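Local coordinates for lysosome-associated membrane glycoprotein 2 (Mus musculus, PDB 5GV3) that helps control lysosome biogenesis, autophagy and luminal pH, directly inhibiting the proton channel TMEM175 as a lysosomal membrane glycoprotein, at residues 3-6 with 11-14; 88-91 with 97-100. All coordinates share one frame; numbering follows the deposited sequence.

Contact 1: residues 3-6 with 11-14; sequences IVNL and GTCL. With NAG (2-acetamido-2-deoxy-beta-D-glucopyranose), chain L.
With CG anti to the backbone N (chi1 -179°), the amide of N5 swings back toward T12, although its CB points away from 11-14. The threonine answers with OG1 anti to its own carbonyl carbon (chi1 -62°), and the two side chains cross at about a right angle. OG1 of T12 donates a long hydrogen bond to OD1 of N5 at 3.3 Å, in the carbonyl plane and on a lone pair. That bond probably helps hold the rotation of an amide whose ND2 is already committed: it carries C1 of the N-linked sugar at 1.4 Å. The hydroxyl OG1 of T12 also lies 3.2 Å from the acetamido methyl C8 of the sugar. Threonine suits the place because its hydroxyl can donate to the amide while its methyl CG2 lies 3.6 Å from O of L6.

One step along, the backbones pair at L6 and L14. The amide N of L6 reaches O of L14 at 2.9 Å. In return, O of L6 accepts N of C13 at 2.9 Å and, weakly, N of L14 at 3.3 Å. The leucines lie side by side, pointing the same way, with CD1 of L6 4.1 Å from CD2 of L14; V4 reaches the same methyl with CG1. The two leucines suit this apolar face, which C51, the disulfide partner of C13, also touches. Two residues, C13 and L14, thus stand opposite the single L6: a classic beta bulge in the antiparallel hairpin of strands 2-8 and 11-28, within the first lumenal domain.

Contact 2: residues 88-91 with 97-100; sequences LSYN and VFPG. With NAG (2-acetamido-2-deoxy-beta-D-glucopyranose), chain N.
No hydrogen bond crosses between 88-91 and 97-100; F98 instead sets its ring against a backbone carbonyl, with CD2 3.2 Å from O of N91. The setting is the end of strand 81-91 in a four-stranded antiparallel sheet, where the loop leading to strand 106-117 folds back on the strand it has just left. A large, flat, apolar residue suits this loop position because the ring can span from the strand end to I24, I36 and I38, while Y26 meets it edge-to-face.

The side chain of Y90 crosses that of F98 at about a right angle. Its CB already points toward 97-100, and chi1 of 60° directs the ring so that CD2 of Y90 comes 3.8 Å from CZ of F98. The ring planes are inclined at 41° with centroids 5.7 Å apart, an oblique aromatic pair. Tyrosine suits the site because its broad ring also packs on V68, I24 and P135.

CB of N91 points away from 97-100, which is consistent with its carrying an N-linked sugar. Its OD1 accepts a hydrogen bond from N of S93, which helps hold the amide in place, and its ND2 is joined to C1 of the glycan at 1.4 Å.

Contacts 1 and 2 lie on opposite sides of the chain's centre, their own centres about 29 Å apart, and share no strand. Contact 1 is partly buried and joins two paired strands of the mixed sheet, so backbone hydrogen bonds dominate it. Contact 2 is buried at the residues that touch and ties a strand of the four-stranded sheet to its following loop, by aromatic packing and a ring-to-carbonyl contact, with no hydrogen bond across; F98 there also meets strands 11-28 and 32-39 of the other sheet. Each includes a glycosylated asparagine, which takes part in the pairing with its side chain in contact 1 but only with its backbone in contact 2.

Contact 1: residues 3-6 with 11-14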
loop_
_atom_site.group_PDB
_atom_site.type_symbol
_atom_site.label_atom_id
_atom_site.label_comp_id
_atom_site.label_asym_id
_atom_site.label_seq_id
_atom_site.Cartn_x
_atom_site.Cartn_y
_atom_site.Cartn_z
ATOM N N ILE A 3 3.645 -2.671 9.586
ATOM C CA ILE A 3 2.828 -3.730 10.161
ATOM C C ILE A 3 1.490 -3.176 10.589
ATOM O O ILE A 3 1.408 -2.240 11.383
ATOM C CB ILE A 3 3.484 -4.406 11.380
ATOM C CG1 ILE A 3 4.749 -5.158 10.969
ATOM C CG2 ILE A 3 2.500 -5.380 12.022
ATOM C CD1 ILE A 3 5.648 -5.517 12.142
ATOM N N VAL A 4 0.437 -3.762 10.037
ATOM C CA VAL A 4 -0.922 -3.422 10.413
ATOM C C VAL A 4 -1.600 -4.682 10.915
ATOM O O VAL A 4 -1.900 -5.582 10.136
ATOM C CB VAL A 4 -1.685 -2.802 9.232
ATOM C CG1 VAL A 4 -3.142 -2.534 9.597
ATOM C CG2 VAL A 4 -0.999 -1.508 8.799
ATOM N N ASN A 5 -1.795 -4.751 12.225
ATOM C CA ASN A 5 -2.387 -5.910 12.870
ATOM C C ASN A 5 -3.689 -5.490 13.541
ATOM O O ASN A 5 -3.683 -5.006 14.676
ATOM C CB ASN A 5 -1.396 -6.507 13.875
ATOM C CG ASN A 5 -1.924 -7.752 14.580
ATOM O OD1 ASN A 5 -3.036 -8.216 14.326
ATOM N ND2 ASN A 5 -1.102 -8.306 15.467
ATOM N N LEU A 6 -4.796 -5.624 12.810
ATOM C CA LEU A 6 -6.097 -5.218 13.305
ATOM C C LEU A 6 -6.771 -6.379 14.026
ATOM O O LEU A 6 -6.761 -7.509 13.541
ATOM C CB LEU A 6 -6.982 -4.751 12.154
ATOM C CG LEU A 6 -6.391 -3.629 11.295
ATOM C CD1 LEU A 6 -7.331 -3.291 10.156
ATOM C CD2 LEU A 6 -6.125 -2.423 12.157
ATOM N N GLY A 11 -10.176 -11.922 17.949
ATOM C CA GLY A 11 -8.784 -12.077 17.575
ATOM C C GLY A 11 -8.435 -11.214 16.380
ATOM O O GLY A 11 -9.213 -10.348 15.973
ATOM N N THR A 12 -7.249 -11.447 15.831
ATOM C CA THR A 12 -6.811 -10.766 14.625
ATOM C C THR A 12 -7.810 -10.957 13.489
ATOM O O THR A 12 -8.184 -12.086 13.179
ATOM C CB THR A 12 -5.448 -11.299 14.168
ATOM O OG1 THR A 12 -4.466 -11.036 15.178
ATOM C CG2 THR A 12 -5.024 -10.645 12.857
ATOM N N CYS A 13 -8.244 -9.860 12.866
ATOM C CA CYS A 13 -9.145 -9.973 11.719
ATOM C C CYS A 13 -8.451 -9.561 10.424
ATOM O O CYS A 13 -8.925 -9.883 9.341
ATOM C CB CYS A 13 -10.415 -9.146 11.925
ATOM S SG CYS A 13 -10.168 -7.493 12.589
ATOM N N LEU A 14 -7.317 -8.871 10.540
ATOM C CA LEU A 14 -6.514 -8.506 9.368
ATOM C C LEU A 14 -5.046 -8.370 9.769
ATOM O O LEU A 14 -4.724 -7.709 10.753
ATOM C CB LEU A 14 -7.006 -7.203 8.732
ATOM C CG LEU A 14 -6.260 -6.691 7.479
ATOM C CD1 LEU A 14 -7.212 -6.014 6.499
ATOM C CD2 LEU A 14 -5.089 -5.746 7.808
HETATM C C1 NAG L . -1.474 -9.464 16.215
HETATM C C2 NAG L . -0.274 -10.387 16.522
HETATM C C3 NAG L . -0.666 -11.523 17.473
HETATM C C4 NAG L . -1.376 -10.965 18.700
HETATM C C5 NAG L . -2.541 -10.078 18.271
HETATM C C6 NAG L . -3.240 -9.419 19.437
HETATM C C7 NAG L . -0.101 -11.689 14.346
HETATM C C8 NAG L . -1.536 -12.135 14.458
HETATM N N2 NAG L . 0.396 -10.894 15.317
HETATM O O3 NAG L . 0.487 -12.256 17.867
HETATM O O4 NAG L . -1.861 -12.034 19.504
HETATM O O5 NAG L . -2.050 -9.018 17.439
HETATM O O6 NAG L . -2.727 -8.111 19.663
HETATM O O7 NAG L . 0.595 -12.037 13.398
#

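Contact 2: residues 88-91 with 97-100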
loop_
_atom_site.group_PDB
_atom_site.type_symbol
_atom_site.label_atom_id
_atom_site.label_comp_id
_atom_site.label_asym_id
_atom_site.label_seq_id
_atom_site.Cartn_x
_atom_site.Cartn_y
_atom_site.Cartn_z
ATOM N N LEU A 88 -2.429 6.016 -4.335
ATOM C CA LEU A 88 -1.445 6.883 -3.710
ATOM C C LEU A 88 -1.838 8.339 -3.926
ATOM O O LEU A 88 -2.161 8.741 -5.043
ATOM C CB LEU A 88 -0.052 6.628 -4.282
ATOM C CG LEU A 88 1.076 7.517 -3.760
ATOM C CD1 LEU A 88 1.472 7.083 -2.370
ATOM C CD2 LEU A 88 2.274 7.471 -4.696
ATOM N N SER A 89 -1.833 9.121 -2.853
ATOM C CA SER A 89 -2.056 10.559 -2.963
ATOM C C SER A 89 -0.852 11.298 -2.422
ATOM O O SER A 89 -0.366 11.001 -1.328
ATOM C CB SER A 89 -3.319 10.994 -2.222
ATOM O OG SER A 89 -4.453 10.315 -2.721
ATOM N N TYR A 90 -0.336 12.234 -3.204
ATOM C CA TYR A 90 0.796 13.021 -2.749
ATOM C C TYR A 90 0.555 14.512 -2.946
ATOM O O TYR A 90 -0.118 14.935 -3.884
ATOM C CB TYR A 90 2.095 12.576 -3.424
ATOM C CG TYR A 90 2.149 12.671 -4.930
ATOM C CD1 TYR A 90 1.649 11.652 -5.727
ATOM C CD2 TYR A 90 2.733 13.767 -5.553
ATOM C CE1 TYR A 90 1.719 11.722 -7.102
ATOM C CE2 TYR A 90 2.802 13.852 -6.933
ATOM C CZ TYR A 90 2.298 12.827 -7.701
ATOM O OH TYR A 90 2.367 12.910 -9.073
ATOM N N ASN A 91 1.080 15.288 -2.004
ATOM C CA ASN A 91 0.822 16.712 -1.903
ATOM C C ASN A 91 2.092 17.499 -2.215
ATOM O O ASN A 91 3.021 17.527 -1.411
ATOM C CB ASN A 91 0.310 17.007 -0.495
ATOM C CG ASN A 91 -0.007 18.463 -0.262
ATOM O OD1 ASN A 91 0.327 19.336 -1.063
ATOM N ND2 ASN A 91 -0.654 18.734 0.866
ATOM N N VAL A 97 9.304 17.458 1.173
ATOM C CA VAL A 97 9.675 16.331 0.322
ATOM C C VAL A 97 9.620 16.716 -1.161
ATOM O O VAL A 97 10.296 16.105 -1.989
ATOM C CB VAL A 97 8.788 15.094 0.610
ATOM C CG1 VAL A 97 7.355 15.432 0.431
ATOM C CG2 VAL A 97 9.185 13.898 -0.261
ATOM N N PHE A 98 8.816 17.727 -1.501
ATOM C CA PHE A 98 8.754 18.195 -2.889
ATOM C C PHE A 98 9.213 19.655 -3.038
ATOM O O PHE A 98 8.406 20.539 -3.357
ATOM C CB PHE A 98 7.328 18.053 -3.440
ATOM C CG PHE A 98 6.767 16.657 -3.342
ATOM C CD1 PHE A 98 7.202 15.659 -4.195
ATOM C CD2 PHE A 98 5.790 16.354 -2.412
ATOM C CE1 PHE A 98 6.686 14.379 -4.109
ATOM C CE2 PHE A 98 5.266 15.071 -2.322
ATOM C CZ PHE A 98 5.719 14.084 -3.172
ATOM N N PRO A 99 10.515 19.913 -2.826
ATOM C CA PRO A 99 11.009 21.290 -2.939
ATOM C C PRO A 99 11.085 21.759 -4.392
ATOM O O PRO A 99 11.605 21.034 -5.243
ATOM C CB PRO A 99 12.406 21.212 -2.319
ATOM C CG PRO A 99 12.850 19.815 -2.601
ATOM C CD PRO A 99 11.602 18.965 -2.520
ATOM N N GLY A 100 10.589 22.960 -4.666
ATOM C CA GLY A 100 10.686 23.523 -6.000
ATOM C C GLY A 100 9.554 23.109 -6.919
ATOM O O GLY A 100 9.637 23.295 -8.133
HETATM C C1 NAG N . -0.984 20.086 1.218
HETATM C C2 NAG N . -2.211 20.212 2.098
HETATM C C3 NAG N . -2.479 21.682 2.380
HETATM C C4 NAG N . -1.250 22.328 3.008
HETATM C C5 NAG N . 0.014 22.048 2.187
HETATM C C6 NAG N . 1.279 22.433 2.920
HETATM C C7 NAG N . -3.895 18.434 1.982
HETATM C C8 NAG N . -5.112 17.922 1.276
HETATM N N2 NAG N . -3.379 19.576 1.512
HETATM O O3 NAG N . -3.597 21.804 3.253
HETATM O O4 NAG N . -1.438 23.736 3.083
HETATM O O5 NAG N . 0.139 20.649 1.885
HETATM O O6 NAG N . 1.747 21.359 3.725
HETATM O O7 NAG N . -3.394 17.838 2.930
#